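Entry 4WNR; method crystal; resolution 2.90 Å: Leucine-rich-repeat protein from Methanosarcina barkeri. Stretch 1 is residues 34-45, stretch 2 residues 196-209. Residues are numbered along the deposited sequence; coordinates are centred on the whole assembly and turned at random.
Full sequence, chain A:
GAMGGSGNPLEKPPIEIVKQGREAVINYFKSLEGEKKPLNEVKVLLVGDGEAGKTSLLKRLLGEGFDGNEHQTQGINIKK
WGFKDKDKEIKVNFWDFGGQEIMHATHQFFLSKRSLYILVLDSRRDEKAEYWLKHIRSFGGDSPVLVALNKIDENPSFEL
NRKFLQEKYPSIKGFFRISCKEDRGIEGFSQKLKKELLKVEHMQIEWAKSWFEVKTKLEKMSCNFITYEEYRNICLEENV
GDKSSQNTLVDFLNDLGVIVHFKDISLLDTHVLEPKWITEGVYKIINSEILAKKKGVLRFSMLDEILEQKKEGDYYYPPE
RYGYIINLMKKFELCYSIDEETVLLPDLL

Stretch 1 (34-45) GEKKPLNEVKVL
Stretch 2, residues 196-209: ELLKVEHMQIEWAK

How do two segments more than 150 residues apart run alongside each other? Around K36–P38 and E206–A208 both backbones are extended and roughly antiparallel, their axes at 141° and 4.5 Å apart at closest approach. K36 lies beside A208 (CA–CA 4.6 Å), K37 beside W207 and P38 beside E206 (CA–CA 4.0 Å). W207 N donates to K37 O at 2.8 Å; farther along, L39 N donates to I205 O at 3.3 Å, nearly straight at 167°. Proline, lacking an N–H, fits between these bonds.

What fills the hollow beyond this pairing? L39 (phi/psi -74/-61; chi1 t, chi2 p) points toward the other stretch. Its CD1 sits 3.9 Å from the centroid of the W207 six-membered ring, almost exactly over one face, while CD2 lies 3.9 Å from H202 CD2, at that ring's edge. A branched leucine thus touches both aromatic rings, with W207 held at chi1 -83° and chi2 14°.

How does the chain turn from this knob into the next strand? N40 adopts phi/psi 54/47, a left-handed conformation, and the strand starts at E41. H202, with chi1 p and chi2 -79°, brings NE2 to E41 O, a short 2.5 Å hydrogen bond bent to 130°. The imidazole thereby satisfies a buried carbonyl.

Which bumps pack against the strand? V42, chi1 t, points toward the second stretch: its CG2 meets V200 CG2 at 3.7 Å and M203 SD at 3.4 Å, and its CB lies 4.1 Å from L197 CD2. M203, chi1 -142° and chi2 p, brings its flexible end into this apolar pocket. L197 (m, t) descends from the helix, its CD2 also reaching V44 CG2 at 3.9 Å. Together the stretches bury 941 Å².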

# COMPACT_ATOMS: atom_id res chain seq x y z
N GLY A 34 -25.72 -18.66 -5.60
CA GLY A 34 -24.57 -18.66 -6.50
C GLY A 34 -23.43 -19.53 -6.02
O GLY A 34 -23.26 -19.74 -4.82
N GLU A 35 -22.64 -20.03 -6.97
CA GLU A 35 -21.45 -20.83 -6.67
C GLU A 35 -20.34 -19.91 -6.18
O GLU A 35 -20.07 -18.87 -6.79
CB GLU A 35 -20.99 -21.61 -7.91
CG GLU A 35 -19.80 -22.54 -7.69
CD GLU A 35 -20.12 -23.73 -6.79
OE1 GLU A 35 -21.31 -24.00 -6.52
OE2 GLU A 35 -19.17 -24.41 -6.35
N LYS A 36 -19.69 -20.30 -5.08
CA LYS A 36 -18.69 -19.45 -4.42
C LYS A 36 -17.27 -20.01 -4.55
O LYS A 36 -16.94 -21.04 -3.95
CB LYS A 36 -19.04 -19.27 -2.95
CG LYS A 36 -20.34 -18.52 -2.71
CD LYS A 36 -20.68 -18.42 -1.23
CE LYS A 36 -19.83 -17.37 -0.53
NZ LYS A 36 -20.17 -17.25 0.91
N LYS A 37 -16.43 -19.32 -5.32
CA LYS A 37 -15.01 -19.65 -5.44
C LYS A 37 -14.19 -18.95 -4.35
O LYS A 37 -14.63 -17.93 -3.81
CB LYS A 37 -14.47 -19.25 -6.82
CG LYS A 37 -14.80 -20.23 -7.94
CD LYS A 37 -16.22 -20.09 -8.44
CE LYS A 37 -16.47 -20.96 -9.66
NZ LYS A 37 -17.83 -20.75 -10.24
N PRO A 38 -13.01 -19.50 -4.01
CA PRO A 38 -12.15 -18.88 -3.01
C PRO A 38 -11.42 -17.64 -3.55
O PRO A 38 -11.15 -17.56 -4.75
CB PRO A 38 -11.15 -19.99 -2.67
CG PRO A 38 -11.06 -20.80 -3.91
CD PRO A 38 -12.42 -20.74 -4.55
N LEU A 39 -11.10 -16.71 -2.66
CA LEU A 39 -10.46 -15.45 -3.04
C LEU A 39 -8.98 -15.67 -3.39
O LEU A 39 -8.56 -15.40 -4.51
CB LEU A 39 -10.59 -14.41 -1.91
CG LEU A 39 -9.93 -13.04 -2.11
CD1 LEU A 39 -10.30 -12.42 -3.45
CD2 LEU A 39 -10.32 -12.11 -0.97
N ASN A 40 -8.22 -16.16 -2.41
CA ASN A 40 -6.80 -16.46 -2.58
C ASN A 40 -5.97 -15.30 -3.12
O ASN A 40 -5.18 -15.46 -4.06
CB ASN A 40 -6.62 -17.70 -3.48
CG ASN A 40 -7.36 -18.92 -2.96
OD1 ASN A 40 -7.91 -19.70 -3.75
ND2 ASN A 40 -7.38 -19.11 -1.64
N GLU A 41 -6.16 -14.12 -2.53
CA GLU A 41 -5.36 -12.94 -2.86
C GLU A 41 -4.92 -12.21 -1.60
O GLU A 41 -5.69 -12.08 -0.64
CB GLU A 41 -6.13 -11.97 -3.76
CG GLU A 41 -5.73 -12.04 -5.23
CD GLU A 41 -6.11 -10.80 -6.01
OE1 GLU A 41 -6.39 -9.75 -5.40
OE2 GLU A 41 -6.11 -10.86 -7.26
N VAL A 42 -3.68 -11.73 -1.61
CA VAL A 42 -3.11 -10.98 -0.48
C VAL A 42 -2.25 -9.84 -1.01
O VAL A 42 -1.53 -10.00 -2.00
CB VAL A 42 -2.21 -11.87 0.41
CG1 VAL A 42 -1.93 -11.17 1.74
CG2 VAL A 42 -2.85 -13.22 0.67
N LYS A 43 -2.32 -8.70 -0.34
CA LYS A 43 -1.41 -7.59 -0.61
C LYS A 43 -0.18 -7.73 0.29
O LYS A 43 -0.32 -7.85 1.51
CB LYS A 43 -2.09 -6.24 -0.37
CG LYS A 43 -1.24 -5.05 -0.79
CD LYS A 43 -2.05 -3.76 -0.86
CE LYS A 43 -2.41 -3.24 0.52
NZ LYS A 43 -3.22 -1.99 0.45
N VAL A 44 1.00 -7.73 -0.31
CA VAL A 44 2.26 -7.80 0.43
C VAL A 44 2.94 -6.44 0.38
O VAL A 44 3.21 -5.91 -0.70
CB VAL A 44 3.19 -8.90 -0.13
CG1 VAL A 44 4.52 -8.91 0.62
CG2 VAL A 44 2.53 -10.26 -0.02
N LEU A 45 3.24 -5.89 1.56
CA LEU A 45 3.78 -4.54 1.68
C LEU A 45 5.25 -4.56 2.09
O LEU A 45 5.57 -4.91 3.23
CB LEU A 45 2.96 -3.74 2.69
CG LEU A 45 1.52 -3.45 2.27
CD1 LEU A 45 0.62 -3.24 3.47
CD2 LEU A 45 1.46 -2.25 1.33
N GLU A 196 3.48 -18.69 5.16
CA GLU A 196 2.69 -17.71 5.92
C GLU A 196 1.61 -17.04 5.07
O GLU A 196 0.58 -16.61 5.61
CB GLU A 196 3.60 -16.65 6.54
CG GLU A 196 4.51 -17.18 7.65
CD GLU A 196 3.74 -17.70 8.86
OE1 GLU A 196 2.66 -17.16 9.17
OE2 GLU A 196 4.23 -18.66 9.50
N LEU A 197 1.83 -16.95 3.76
CA LEU A 197 0.83 -16.41 2.83
C LEU A 197 -0.43 -17.28 2.78
O LEU A 197 -1.54 -16.77 2.65
CB LEU A 197 1.41 -16.25 1.42
CG LEU A 197 2.23 -14.98 1.16
CD1 LEU A 197 3.04 -15.11 -0.11
CD2 LEU A 197 1.33 -13.75 1.09
N LEU A 198 -0.24 -18.60 2.87
CA LEU A 198 -1.36 -19.54 2.89
C LEU A 198 -2.18 -19.46 4.19
O LEU A 198 -3.37 -19.76 4.19
CB LEU A 198 -0.85 -20.97 2.70
CG LEU A 198 -0.17 -21.28 1.36
CD1 LEU A 198 0.64 -22.56 1.46
CD2 LEU A 198 -1.19 -21.36 0.24
N LYS A 199 -1.53 -19.05 5.27
CA LYS A 199 -2.14 -19.04 6.60
C LYS A 199 -2.86 -17.74 6.98
O LYS A 199 -3.39 -17.63 8.09
CB LYS A 199 -1.08 -19.35 7.67
CG LYS A 199 -0.50 -20.76 7.57
CD LYS A 199 0.71 -20.93 8.48
CE LYS A 199 0.33 -20.89 9.95
NZ LYS A 199 1.49 -21.21 10.83
N VAL A 200 -2.89 -16.76 6.07
CA VAL A 200 -3.59 -15.49 6.35
C VAL A 200 -5.10 -15.74 6.46
O VAL A 200 -5.64 -16.61 5.78
CB VAL A 200 -3.30 -14.40 5.29
CG1 VAL A 200 -1.81 -14.09 5.23
CG2 VAL A 200 -3.83 -14.79 3.92
N GLU A 201 -5.76 -14.96 7.30
CA GLU A 201 -7.16 -15.22 7.68
C GLU A 201 -8.14 -15.19 6.51
O GLU A 201 -9.08 -15.99 6.47
CB GLU A 201 -7.62 -14.23 8.76
CG GLU A 201 -6.96 -14.45 10.11
CD GLU A 201 -7.75 -13.85 11.27
OE1 GLU A 201 -7.16 -13.07 12.05
OE2 GLU A 201 -8.96 -14.16 11.39
N HIS A 202 -7.93 -14.29 5.55
CA HIS A 202 -8.85 -14.13 4.42
C HIS A 202 -8.49 -14.98 3.20
O HIS A 202 -9.01 -14.77 2.11
CB HIS A 202 -8.99 -12.65 4.04
CG HIS A 202 -7.86 -12.12 3.22
ND1 HIS A 202 -6.65 -11.76 3.77
CD2 HIS A 202 -7.75 -11.87 1.90
CE1 HIS A 202 -5.84 -11.32 2.82
NE2 HIS A 202 -6.49 -11.38 1.67
N MET A 203 -7.60 -15.95 3.40
CA MET A 203 -7.25 -16.90 2.34
C MET A 203 -8.34 -17.97 2.22
O MET A 203 -8.65 -18.43 1.12
CB MET A 203 -5.90 -17.57 2.64
CG MET A 203 -5.05 -17.80 1.40
SD MET A 203 -4.48 -16.25 0.68
CE MET A 203 -3.69 -16.83 -0.81
N GLN A 204 -8.91 -18.36 3.36
CA GLN A 204 -9.98 -19.35 3.41
C GLN A 204 -11.35 -18.75 3.05
O GLN A 204 -12.28 -19.50 2.73
CB GLN A 204 -10.05 -19.98 4.80
CG GLN A 204 -8.78 -20.69 5.23
CD GLN A 204 -8.45 -21.89 4.35
OE1 GLN A 204 -9.29 -22.77 4.14
NE2 GLN A 204 -7.22 -21.93 3.83
N ILE A 205 -11.47 -17.43 3.11
CA ILE A 205 -12.72 -16.74 2.77
C ILE A 205 -13.02 -16.89 1.28
O ILE A 205 -12.11 -16.84 0.44
CB ILE A 205 -12.69 -15.25 3.18
CG1 ILE A 205 -12.62 -15.13 4.70
CG2 ILE A 205 -13.91 -14.51 2.65
CD1 ILE A 205 -12.43 -13.71 5.22
N GLU A 206 -14.30 -17.05 0.96
CA GLU A 206 -14.75 -17.29 -0.42
C GLU A 206 -15.82 -16.29 -0.86
O GLU A 206 -16.61 -15.81 -0.05
CB GLU A 206 -15.26 -18.73 -0.58
CG GLU A 206 -16.25 -19.19 0.48
CD GLU A 206 -16.73 -20.62 0.27
OE1 GLU A 206 -16.01 -21.41 -0.37
OE2 GLU A 206 -17.84 -20.95 0.75
N TRP A 207 -15.82 -15.99 -2.16
CA TRP A 207 -16.64 -14.93 -2.75
C TRP A 207 -17.64 -15.48 -3.75
O TRP A 207 -17.46 -16.56 -4.30
CB TRP A 207 -15.74 -13.95 -3.49
CG TRP A 207 -15.09 -12.90 -2.65
CD1 TRP A 207 -15.00 -12.86 -1.29
CD2 TRP A 207 -14.41 -11.74 -3.13
NE1 TRP A 207 -14.31 -11.74 -0.89
CE2 TRP A 207 -13.94 -11.03 -2.01
CE3 TRP A 207 -14.15 -11.22 -4.41
CZ2 TRP A 207 -13.23 -9.84 -2.12
CZ3 TRP A 207 -13.45 -10.04 -4.52
CH2 TRP A 207 -12.99 -9.36 -3.38
N ALA A 208 -18.69 -14.70 -4.01
CA ALA A 208 -19.62 -14.97 -5.10
C ALA A 208 -18.99 -14.56 -6.43
O ALA A 208 -18.01 -13.80 -6.45
CB ALA A 208 -20.93 -14.24 -4.89
N LYS A 209 -19.55 -15.04 -7.53
CA LYS A 209 -19.03 -14.74 -8.87
C LYS A 209 -19.10 -13.25 -9.21
O LYS A 209 -18.21 -12.72 -9.87
CB LYS A 209 -19.77 -15.55 -9.94
CG LYS A 209 -19.52 -17.04 -9.88
CD LYS A 209 -20.47 -17.82 -10.78
CE LYS A 209 -21.86 -17.93 -10.17
NZ LYS A 209 -22.77 -18.75 -11.01